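Beta-phenylalanine aminotransferase (Variovorax paradoxus, PDB 4AO9) probably catalyses the pyridoxal-5'-phosphate-dependent transfer of the amino group of beta-phenylalanine to a keto-acid acceptor. Local coordinates at residues A[146-151]-A[293-298]; A[260-265]-A[285-290]; A[124-129]-A[321-326]. All blocks are in the same frame, centred on the assembly; numbering follows the deposited sequence.

Contact 1 (A[146-151]-A[293-298]); sequences LRFTNS and MSFGAF. With PLP (pyridoxal-5'-phosphate), chain C.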
loop_
_atom_site.group_PDB
_atom_site.type_symbol
_atom_site.label_atom_id
_atom_site.label_comp_id
_atom_site.label_asym_id
_atom_site.label_seq_id
_atom_site.Cartn_x
_atom_site.Cartn_y
_atom_site.Cartn_z
ATOM N N LEU A 146 9.777 11.717 -9.131
ATOM C CA LEU A 146 9.207 10.525 -8.500
ATOM C C LEU A 146 7.741 10.734 -8.187
ATOM O O LEU A 146 7.236 11.857 -8.272
ATOM C CB LEU A 146 9.957 10.179 -7.205
ATOM C CG LEU A 146 9.976 11.201 -6.061
ATOM C CD1 LEU A 146 8.661 11.240 -5.272
ATOM C CD2 LEU A 146 11.126 10.914 -5.099
ATOM N N ARG A 147 7.067 9.637 -7.845
ATOM C CA ARG A 147 5.766 9.682 -7.180
ATOM C C ARG A 147 5.808 8.753 -5.971
ATOM O O ARG A 147 6.538 7.760 -5.973
ATOM C CB ARG A 147 4.644 9.278 -8.133
ATOM C CG ARG A 147 4.419 10.289 -9.256
ATOM C CD ARG A 147 3.415 9.785 -10.246
ATOM N NE ARG A 147 2.033 9.820 -9.761
ATOM C CZ ARG A 147 1.159 10.803 -9.963
ATOM N NH1 ARG A 147 1.498 11.926 -10.601
ATOM N NH2 ARG A 147 -0.080 10.653 -9.508
ATOM N N PHE A 148 5.030 9.082 -4.946
ATOM C CA PHE A 148 4.934 8.263 -3.741
ATOM C C PHE A 148 3.814 7.241 -3.847
ATOM O O PHE A 148 2.786 7.470 -4.505
ATOM C CB PHE A 148 4.664 9.145 -2.524
ATOM C CG PHE A 148 5.765 10.117 -2.234
ATOM C CD1 PHE A 148 7.015 9.666 -1.821
ATOM C CD2 PHE A 148 5.537 11.479 -2.333
ATOM C CE1 PHE A 148 8.039 10.572 -1.530
ATOM C CE2 PHE A 148 6.559 12.396 -2.048
ATOM C CZ PHE A 148 7.804 11.943 -1.659
ATOM N N THR A 149 4.039 6.110 -3.192
ATOM C CA THR A 149 3.058 5.052 -3.081
ATOM C C THR A 149 2.929 4.662 -1.609
ATOM O O THR A 149 3.606 5.230 -0.739
ATOM C CB THR A 149 3.472 3.817 -3.909
ATOM O OG1 THR A 149 4.711 3.313 -3.391
ATOM C CG2 THR A 149 3.656 4.169 -5.376
ATOM N N ASN A 150 2.102 3.659 -1.335
ATOM C CA ASN A 150 1.885 3.225 0.041
ATOM C C ASN A 150 2.686 2.015 0.474
ATOM O O ASN A 150 2.570 1.554 1.613
ATOM C CB ASN A 150 0.393 2.973 0.246
ATOM C CG ASN A 150 -0.419 4.173 -0.129
ATOM O OD1 ASN A 150 -0.357 5.194 0.562
ATOM N ND2 ASN A 150 -1.083 4.123 -1.280
ATOM N N SER A 151 3.499 1.487 -0.439
ATOM C CA SER A 151 4.297 0.290 -0.184
ATOM C C SER A 151 5.314 0.127 -1.306
ATOM O O SER A 151 5.171 0.704 -2.396
ATOM C CB SER A 151 3.410 -0.962 -0.131
ATOM O OG SER A 151 2.827 -1.205 -1.409
ATOM N N MET A 293 7.094 4.897 8.662
ATOM C CA MET A 293 5.686 4.928 8.296
ATOM C C MET A 293 5.480 4.238 6.941
ATOM O O MET A 293 6.425 4.109 6.171
ATOM C CB MET A 293 5.198 6.386 8.202
ATOM C CG MET A 293 5.506 7.254 9.426
ATOM S SD MET A 293 4.637 6.707 10.903
ATOM C CE MET A 293 2.928 6.872 10.390
ATOM N N SER A 294 4.249 3.822 6.653
ATOM C CA SER A 294 3.896 3.220 5.356
ATOM C C SER A 294 4.446 4.078 4.231
ATOM O O SER A 294 4.269 5.302 4.228
ATOM C CB SER A 294 2.379 3.140 5.207
ATOM O OG SER A 294 1.810 4.442 5.193
ATOM N N PHE A 295 5.140 3.454 3.286
ATOM C CA PHE A 295 5.829 4.233 2.262
ATOM C C PHE A 295 6.319 3.392 1.102
ATOM O O PHE A 295 6.740 2.244 1.299
ATOM C CB PHE A 295 7.060 4.921 2.883
ATOM C CG PHE A 295 7.903 5.653 1.886
ATOM C CD1 PHE A 295 7.612 6.975 1.570
ATOM C CD2 PHE A 295 8.976 5.024 1.251
ATOM C CE1 PHE A 295 8.364 7.659 0.629
ATOM C CE2 PHE A 295 9.721 5.699 0.281
ATOM C CZ PHE A 295 9.415 7.018 -0.014
ATOM N N GLY A 296 6.273 3.980 -0.096
ATOM C CA GLY A 296 7.078 3.530 -1.234
ATOM C C GLY A 296 7.244 4.708 -2.181
ATOM O O GLY A 296 6.583 5.747 -2.028
ATOM N N ALA A 297 8.145 4.573 -3.148
ATOM C CA ALA A 297 8.259 5.581 -4.219
ATOM C C ALA A 297 8.819 4.931 -5.461
ATOM O O ALA A 297 9.568 3.966 -5.387
ATOM C CB ALA A 297 9.145 6.780 -3.799
ATOM N N PHE A 298 8.404 5.432 -6.611
ATOM C CA PHE A 298 9.047 5.059 -7.866
ATOM C C PHE A 298 9.413 6.327 -8.592
ATOM O O PHE A 298 8.692 7.322 -8.524
ATOM C CB PHE A 298 8.169 4.136 -8.731
ATOM C CG PHE A 298 6.945 4.795 -9.332
ATOM C CD1 PHE A 298 5.819 5.062 -8.557
ATOM C CD2 PHE A 298 6.900 5.092 -10.702
ATOM C CE1 PHE A 298 4.673 5.652 -9.120
ATOM C CE2 PHE A 298 5.768 5.681 -11.270
ATOM C CZ PHE A 298 4.660 5.959 -10.481
HETATM N N1 PLP C . 11.270 -5.060 -2.908
HETATM C C2 PLP C . 12.223 -5.352 -2.023
HETATM C C2A PLP C . 13.633 -5.588 -2.566
HETATM C C3 PLP C . 11.924 -5.417 -0.658
HETATM O O3 PLP C . 12.841 -5.681 0.140
HETATM C C4 PLP C . 10.623 -5.187 -0.181
HETATM C C4A PLP C . 10.244 -5.224 1.313
HETATM C C5 PLP C . 9.649 -4.917 -1.169
HETATM C C6 PLP C . 10.009 -4.862 -2.515
HETATM C C5A PLP C . 8.176 -4.669 -0.791
HETATM O O4P PLP C . 7.909 -3.558 -0.044
HETATM P P PLP C . 6.544 -3.556 0.813
HETATM O O1P PLP C . 6.671 -4.701 1.889
HETATM O O2P PLP C . 5.339 -3.859 -0.146
HETATM O O3P PLP C . 6.432 -2.179 1.375
HETATM O O HOH W 1 1.517 5.688 2.718
#
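Arg147 with Phe298 and Thr149 with Gly296 form the hydrogen-bonded pairs of an antiparallel ladder, an example of backbone bonds joining a strand outermost within this chain to its seven-stranded sheet. The bond from Thr149 N to Gly296 O spans 2.8 Å and is almost straight, although its donor stands above the carbonyl plane. Packing is tight on the sheet face of Phe148 and Ala297: CD1 of Phe148 comes within 3.4 Å of CE1 of Phe295, rim to rim with ring planes 59° apart, while Leu146 CD1 covers the centre of one Phe148 face. On the other sheet face, Thr149 CG2 meets the edge of the Phe298 ring. With OG1 between the backbone N and the carbonyl carbon (chi1 62°), the hydroxyl lies over Gly296 and bonds Ser151 O at 2.8 Å. A valine here would probably leave that carbonyl without its hydroxyl mate. Looser packing follows, where water links Asn150 OD1 and Ser294 OG, and Asn150 ND2 turns to Asn322. Ser151 OG then caps helix 152-167 and also bonds Glu154 of the second subunit; its CB lies 3.5 Å from PLP O2P, so the helix dipole is likely to favour the phosphate's negative charge.

Contact 2 (A[260-265]-A[285-290]); sequences DEVMTS and LGKYIG. With PLP (pyridoxal-5'-phosphate), chain C.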
loop_
_atom_site.group_PDB
_atom_site.type_symbol
_atom_site.label_atom_id
_atom_site.label_comp_id
_atom_site.label_asym_id
_atom_site.label_seq_id
_atom_site.Cartn_x
_atom_site.Cartn_y
_atom_site.Cartn_z
ATOM N N ASP A 260 15.289 -2.281 -8.298
ATOM C CA ASP A 260 14.527 -2.308 -7.063
ATOM C C ASP A 260 15.507 -2.065 -5.921
ATOM O O ASP A 260 16.236 -2.973 -5.523
ATOM C CB ASP A 260 13.817 -3.666 -6.930
ATOM C CG ASP A 260 13.000 -3.776 -5.651
ATOM O OD1 ASP A 260 13.211 -2.974 -4.721
ATOM O OD2 ASP A 260 12.143 -4.672 -5.581
ATOM N N GLU A 261 15.524 -0.830 -5.422
ATOM C CA GLU A 261 16.389 -0.463 -4.292
ATOM C C GLU A 261 15.581 -0.253 -3.020
ATOM O O GLU A 261 16.009 0.441 -2.095
ATOM C CB GLU A 261 17.271 0.752 -4.623
ATOM C CG GLU A 261 18.258 0.493 -5.774
ATOM C CD GLU A 261 19.586 1.166 -5.557
ATOM O OE1 GLU A 261 20.372 0.653 -4.744
ATOM O OE2 GLU A 261 19.815 2.219 -6.174
ATOM N N VAL A 262 14.436 -0.924 -2.931
ATOM C CA VAL A 262 13.637 -0.833 -1.698
ATOM C C VAL A 262 14.495 -1.187 -0.483
ATOM O O VAL A 262 14.407 -0.532 0.550
ATOM C CB VAL A 262 12.358 -1.702 -1.777
ATOM C CG1 VAL A 262 11.682 -1.830 -0.401
ATOM C CG2 VAL A 262 11.383 -1.132 -2.811
ATOM N N MET A 263 15.323 -2.212 -0.618
ATOM C CA MET A 263 16.283 -2.551 0.433
ATOM C C MET A 263 17.660 -1.916 0.182
ATOM O O MET A 263 18.263 -1.330 1.085
ATOM C CB MET A 263 16.400 -4.067 0.547
ATOM C CG MET A 263 16.897 -4.530 1.870
ATOM S SD MET A 263 16.630 -6.302 1.991
ATOM C CE MET A 263 14.976 -6.434 2.653
ATOM N N THR A 264 18.169 -2.007 -1.041
ATOM C CA THR A 264 19.571 -1.636 -1.287
ATOM C C THR A 264 19.875 -0.135 -1.227
ATOM O O THR A 264 21.052 0.268 -1.204
ATOM C CB THR A 264 20.118 -2.213 -2.615
ATOM O OG1 THR A 264 19.400 -1.660 -3.718
ATOM C CG2 THR A 264 19.997 -3.738 -2.652
ATOM N N SER A 265 18.845 0.714 -1.197
ATOM C CA SER A 265 19.112 2.157 -1.142
ATOM C C SER A 265 19.821 2.553 0.141
ATOM O O SER A 265 20.495 3.569 0.174
ATOM C CB SER A 265 17.834 2.971 -1.297
ATOM O OG SER A 265 17.078 2.888 -0.107
ATOM N N LEU A 285 11.893 2.582 -4.353
ATOM C CA LEU A 285 12.323 2.790 -2.975
ATOM C C LEU A 285 11.193 2.428 -2.026
ATOM O O LEU A 285 10.024 2.396 -2.411
ATOM C CB LEU A 285 12.674 4.266 -2.765
ATOM C CG LEU A 285 13.803 4.849 -3.602
ATOM C CD1 LEU A 285 13.825 6.369 -3.402
ATOM C CD2 LEU A 285 15.145 4.242 -3.220
ATOM N N GLY A 286 11.552 2.164 -0.774
ATOM C CA GLY A 286 10.560 1.848 0.234
ATOM C C GLY A 286 11.185 1.701 1.596
ATOM O O GLY A 286 12.244 2.274 1.892
ATOM N N LYS A 287 10.502 0.916 2.422
ATOM C CA LYS A 287 10.934 0.597 3.801
ATOM C C LYS A 287 11.335 1.893 4.578
ATOM O O LYS A 287 10.471 2.734 4.839
ATOM C CB LYS A 287 11.924 -0.581 3.789
ATOM C CG LYS A 287 11.070 -1.845 3.464
ATOM C CD LYS A 287 11.800 -3.136 3.799
ATOM C CE LYS A 287 11.001 -4.411 3.488
ATOM N NZ LYS A 287 11.400 -4.956 2.169
ATOM N N TYR A 288 12.604 2.072 4.920
ATOM C CA TYR A 288 12.993 3.144 5.855
ATOM C C TYR A 288 12.813 4.583 5.359
ATOM O O TYR A 288 12.850 5.524 6.153
ATOM C CB TYR A 288 14.462 2.963 6.261
ATOM C CG TYR A 288 15.393 3.365 5.132
ATOM C CD1 TYR A 288 15.656 2.487 4.081
ATOM C CD2 TYR A 288 15.964 4.644 5.085
ATOM C CE1 TYR A 288 16.466 2.859 3.026
ATOM C CE2 TYR A 288 16.794 5.024 4.029
ATOM C CZ TYR A 288 17.039 4.116 3.010
ATOM O OH TYR A 288 17.828 4.498 1.957
ATOM N N ILE A 289 12.663 4.767 4.052
ATOM C CA ILE A 289 12.592 6.115 3.493
ATOM C C ILE A 289 11.391 6.911 4.031
ATOM O O ILE A 289 11.449 8.135 4.108
ATOM C CB ILE A 289 12.657 6.092 1.933
ATOM C CG1 ILE A 289 13.984 5.490 1.438
ATOM C CG2 ILE A 289 12.461 7.484 1.353
ATOM C CD1 ILE A 289 15.149 6.475 1.352
ATOM N N GLY A 290 10.322 6.216 4.442
ATOM C CA GLY A 290 9.171 6.865 5.056
ATOM C C GLY A 290 9.257 7.079 6.557
ATOM O O GLY A 290 8.239 7.307 7.201
HETATM N N1 PLP C . 11.270 -5.060 -2.908
HETATM C C2 PLP C . 12.223 -5.352 -2.023
HETATM C C2A PLP C . 13.633 -5.588 -2.566
HETATM C C3 PLP C . 11.924 -5.417 -0.658
HETATM O O3 PLP C . 12.841 -5.681 0.140
HETATM C C4 PLP C . 10.623 -5.187 -0.181
HETATM C C4A PLP C . 10.244 -5.224 1.313
HETATM C C5 PLP C . 9.649 -4.917 -1.169
HETATM C C6 PLP C . 10.009 -4.862 -2.515
HETATM C C5A PLP C . 8.176 -4.669 -0.791
HETATM O O4P PLP C . 7.909 -3.558 -0.044
HETATM P P PLP C . 6.544 -3.556 0.813
HETATM O O1P PLP C . 6.671 -4.701 1.889
HETATM O O2P PLP C . 5.339 -3.859 -0.146
HETATM O O3P PLP C . 6.432 -2.179 1.375
HETATM O O HOH W 2 14.442 2.194 0.066
#
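Val262 and Lys287 meet in a buried cofactor-site contact, where the loop after strand 256-260 lies beside the end of strand 282-286. Val262 works in two directions. Its CG1 branch lies over one face of the pyridine ring, 3.5 Å from PLP C4, and also touches CG of Lys287; the CG2 branch turns to the backbone of Leu285, 3.7 Å from its carbonyl carbon. Lys287 runs extended as far as CE, then turns at chi4 (97°), which sets NZ at PLP C4A, to which it is covalently bonded at 1.5 Å. A weak hydrogen bond joins NZ to PLP O3, and Met263 brings CE to 3.4 Å from the same PLP O3. The layout is that of the fold-type I, class-III aminotransferases, in which a lysine carries the cofactor and an aspartate faces the pyridine nitrogen. Asp260 takes the latter place, with OD2 2.8 Å from PLP N1 and hydrogen-bonded to His180 and Asn156; its OD1 accepts from Val262 N in an Asx turn, which, with the partners of OD2, holds the carboxylate's rotation. Farther from the ring, Ser265 packs CB against CD2 of Leu285, and its OG shares a 2.7 Å hydrogen bond with OH of Tyr288, approaching near the plane of the tyrosine ring. A water ties Ser265 OG to Val262 O and to the backbone nitrogen of Gly286.

Contact 3 (A[124-129]-A[321-326]); sequences GHNLLE and FNNNVM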
loop_
_atom_site.group_PDB
_atom_site.type_symbol
_atom_site.label_atom_id
_atom_site.label_comp_id
_atom_site.label_asym_id
_atom_site.label_seq_id
_atom_site.Cartn_x
_atom_site.Cartn_y
_atom_site.Cartn_z
ATOM N N GLY A 124 -5.407 17.079 -0.589
ATOM C CA GLY A 124 -4.849 17.973 -1.587
ATOM C C GLY A 124 -3.351 17.862 -1.636
ATOM O O GLY A 124 -2.740 17.154 -0.828
ATOM N N HIS A 125 -2.760 18.573 -2.590
ATOM C CA HIS A 125 -1.322 18.797 -2.527
ATOM C C HIS A 125 -1.045 19.449 -1.175
ATOM O O HIS A 125 -1.887 20.186 -0.662
ATOM C CB HIS A 125 -0.876 19.691 -3.683
ATOM C CG HIS A 125 -0.837 18.999 -5.014
ATOM N ND1 HIS A 125 -0.070 19.461 -6.066
ATOM C CD2 HIS A 125 -1.452 17.879 -5.465
ATOM C CE1 HIS A 125 -0.224 18.663 -7.106
ATOM N NE2 HIS A 125 -1.053 17.693 -6.768
ATOM N N ASN A 126 0.095 19.133 -0.568
ATOM C CA ASN A 126 0.392 19.651 0.768
ATOM C C ASN A 126 1.787 20.264 0.842
ATOM O O ASN A 126 2.510 20.274 -0.165
ATOM C CB ASN A 126 0.120 18.593 1.857
ATOM C CG ASN A 126 1.038 17.392 1.767
ATOM O OD1 ASN A 126 2.262 17.525 1.755
ATOM N ND2 ASN A 126 0.451 16.201 1.759
ATOM N N LEU A 127 2.127 20.800 2.012
ATOM C CA LEU A 127 3.392 21.511 2.208
ATOM C C LEU A 127 4.580 20.618 2.534
ATOM O O LEU A 127 5.697 21.117 2.655
ATOM C CB LEU A 127 3.241 22.572 3.304
ATOM C CG LEU A 127 2.299 23.746 3.025
ATOM C CD1 LEU A 127 2.077 24.531 4.294
ATOM C CD2 LEU A 127 2.851 24.635 1.916
ATOM N N LEU A 128 4.352 19.311 2.675
ATOM C CA LEU A 128 5.404 18.388 3.109
ATOM C C LEU A 128 5.893 17.428 2.032
ATOM O O LEU A 128 7.062 17.018 2.046
ATOM C CB LEU A 128 4.940 17.594 4.336
ATOM C CG LEU A 128 4.612 18.396 5.603
ATOM C CD1 LEU A 128 4.465 17.466 6.804
ATOM C CD2 LEU A 128 5.630 19.512 5.892
ATOM N N GLU A 129 5.010 17.045 1.114
ATOM C CA GLU A 129 5.373 16.071 0.076
ATOM C C GLU A 129 6.532 16.556 -0.812
ATOM O O GLU A 129 7.393 15.764 -1.187
ATOM C CB GLU A 129 4.137 15.689 -0.762
ATOM C CG GLU A 129 3.504 16.871 -1.481
ATOM C CD GLU A 129 2.255 16.549 -2.259
ATOM O OE1 GLU A 129 2.027 15.370 -2.620
ATOM O OE2 GLU A 129 1.534 17.526 -2.554
ATOM N N PHE A 321 -3.537 7.208 0.314
ATOM C CA PHE A 321 -2.611 7.616 1.360
ATOM C C PHE A 321 -1.225 8.036 0.857
ATOM O O PHE A 321 -0.337 8.312 1.667
ATOM C CB PHE A 321 -2.562 6.561 2.485
ATOM C CG PHE A 321 -3.898 6.326 3.139
ATOM C CD1 PHE A 321 -4.403 7.241 4.064
ATOM C CD2 PHE A 321 -4.657 5.197 2.808
ATOM C CE1 PHE A 321 -5.657 7.038 4.665
ATOM C CE2 PHE A 321 -5.911 4.985 3.406
ATOM C CZ PHE A 321 -6.401 5.909 4.329
ATOM N N ASN A 322 -1.067 8.144 -0.463
ATOM C CA ASN A 322 0.277 8.299 -1.058
ATOM C C ASN A 322 1.080 9.460 -0.513
ATOM O O ASN A 322 2.292 9.326 -0.291
ATOM C CB ASN A 322 0.205 8.437 -2.579
ATOM C CG ASN A 322 -0.496 7.279 -3.238
ATOM O OD1 ASN A 322 -1.391 6.671 -2.659
ATOM N ND2 ASN A 322 -0.115 6.985 -4.463
ATOM N N ASN A 323 0.420 10.599 -0.307
ATOM C CA ASN A 323 1.121 11.818 0.099
ATOM C C ASN A 323 0.782 12.229 1.526
ATOM O O ASN A 323 0.917 13.397 1.898
ATOM C CB ASN A 323 0.829 12.954 -0.899
ATOM C CG ASN A 323 -0.588 13.503 -0.786
ATOM O OD1 ASN A 323 -1.502 12.821 -0.323
ATOM N ND2 ASN A 323 -0.775 14.748 -1.219
ATOM N N ASN A 324 0.386 11.263 2.356
ATOM C CA ASN A 324 -0.117 11.609 3.681
ATOM C C ASN A 324 0.928 12.348 4.502
ATOM O O ASN A 324 2.111 12.013 4.449
ATOM C CB ASN A 324 -0.648 10.375 4.405
ATOM C CG ASN A 324 0.436 9.548 5.017
ATOM O OD1 ASN A 324 0.926 9.842 6.117
ATOM N ND2 ASN A 324 0.818 8.475 4.319
ATOM N N VAL A 325 0.489 13.359 5.248
ATOM C CA VAL A 325 1.428 14.244 5.928
ATOM C C VAL A 325 2.283 13.567 6.982
ATOM O O VAL A 325 3.399 14.010 7.246
ATOM C CB VAL A 325 0.747 15.493 6.548
ATOM C CG1 VAL A 325 0.225 16.411 5.469
ATOM C CG2 VAL A 325 -0.339 15.100 7.543
ATOM N N MET A 326 1.775 12.496 7.589
ATOM C CA MET A 326 2.562 11.822 8.622
ATOM C C MET A 326 3.781 11.118 8.032
ATOM O O MET A 326 4.890 11.269 8.539
ATOM C CB MET A 326 1.672 10.867 9.412
ATOM C CG MET A 326 0.645 11.629 10.254
ATOM S SD MET A 326 -0.679 10.577 10.841
ATOM C CE MET A 326 0.212 9.594 12.051
HETATM O O HOH W 3 -4.023 14.388 0.448
#
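Asn126 and Asn323 both carry CG between the backbone N and the carbonyl carbon (chi1 65° and 72°), and these torsions slide their amides past each other in opposite directions with the planes only 25° apart. The setting is a capping box at the start of helix 129-139, and it illustrates how one cap can serve its own helix and a distant segment at once. Within the box, OD1 of Asn126 accepts from the backbone nitrogens of both Leu128 and Glu129, the latter in the carbonyl plane. Glu129 answers through OE2, which receives Asn126 N at 2.9 Å from above the carboxylate plane. With OD1 so engaged, ND2 of Asn126 is turned outward to give a 2.8 Å hydrogen bond to Asn323 O. Asn323 replies with its own ND2, which donates to Gly124 O at 3.1 Å and to Glu129 OE1 at 3.2 Å; both acceptors lie close to its amide plane, and the two bonds fix the rotation of the amide. Its OD1 takes a bond from Arg61 of the second subunit and another from a water that also reaches Gly124 N. The interface is close by along 124-129 too, since His125 and Asn126 pair in a parallel ladder with a strand of that subunit. Across from the box, Asn324 caps helix 325-337, bonding Thr327 N. Beside these polar groups methyl groups fill in: CG1 of Val325 rests against the Asn126 amide, and CD1 of Leu128 lies 4.2 Å from CB and 3.6 Å from O of Val325.

In the fold
Followed from the N terminus, the chain meets the first halves of contact 3, contact 1 and contact 2 in turn, then the second halves in reverse order, so the three loops nest without crossing. Contact 2 closes the innermost, between 260-265 and 285-290; contact 1 closes a wider one around it, and contact 3 the widest. Contacts 1 and 2 share the large sheet, where strands 282-286 and 296-300 are neighbours joined by Leu285 N and Ala297 O, and both reach PLP. Contact 3 ties the starts of helices 129-139 and 325-337 together near the second subunit, and Asn322 links it to contact 1 through Asn150. Contacts 2 and 3 do not touch.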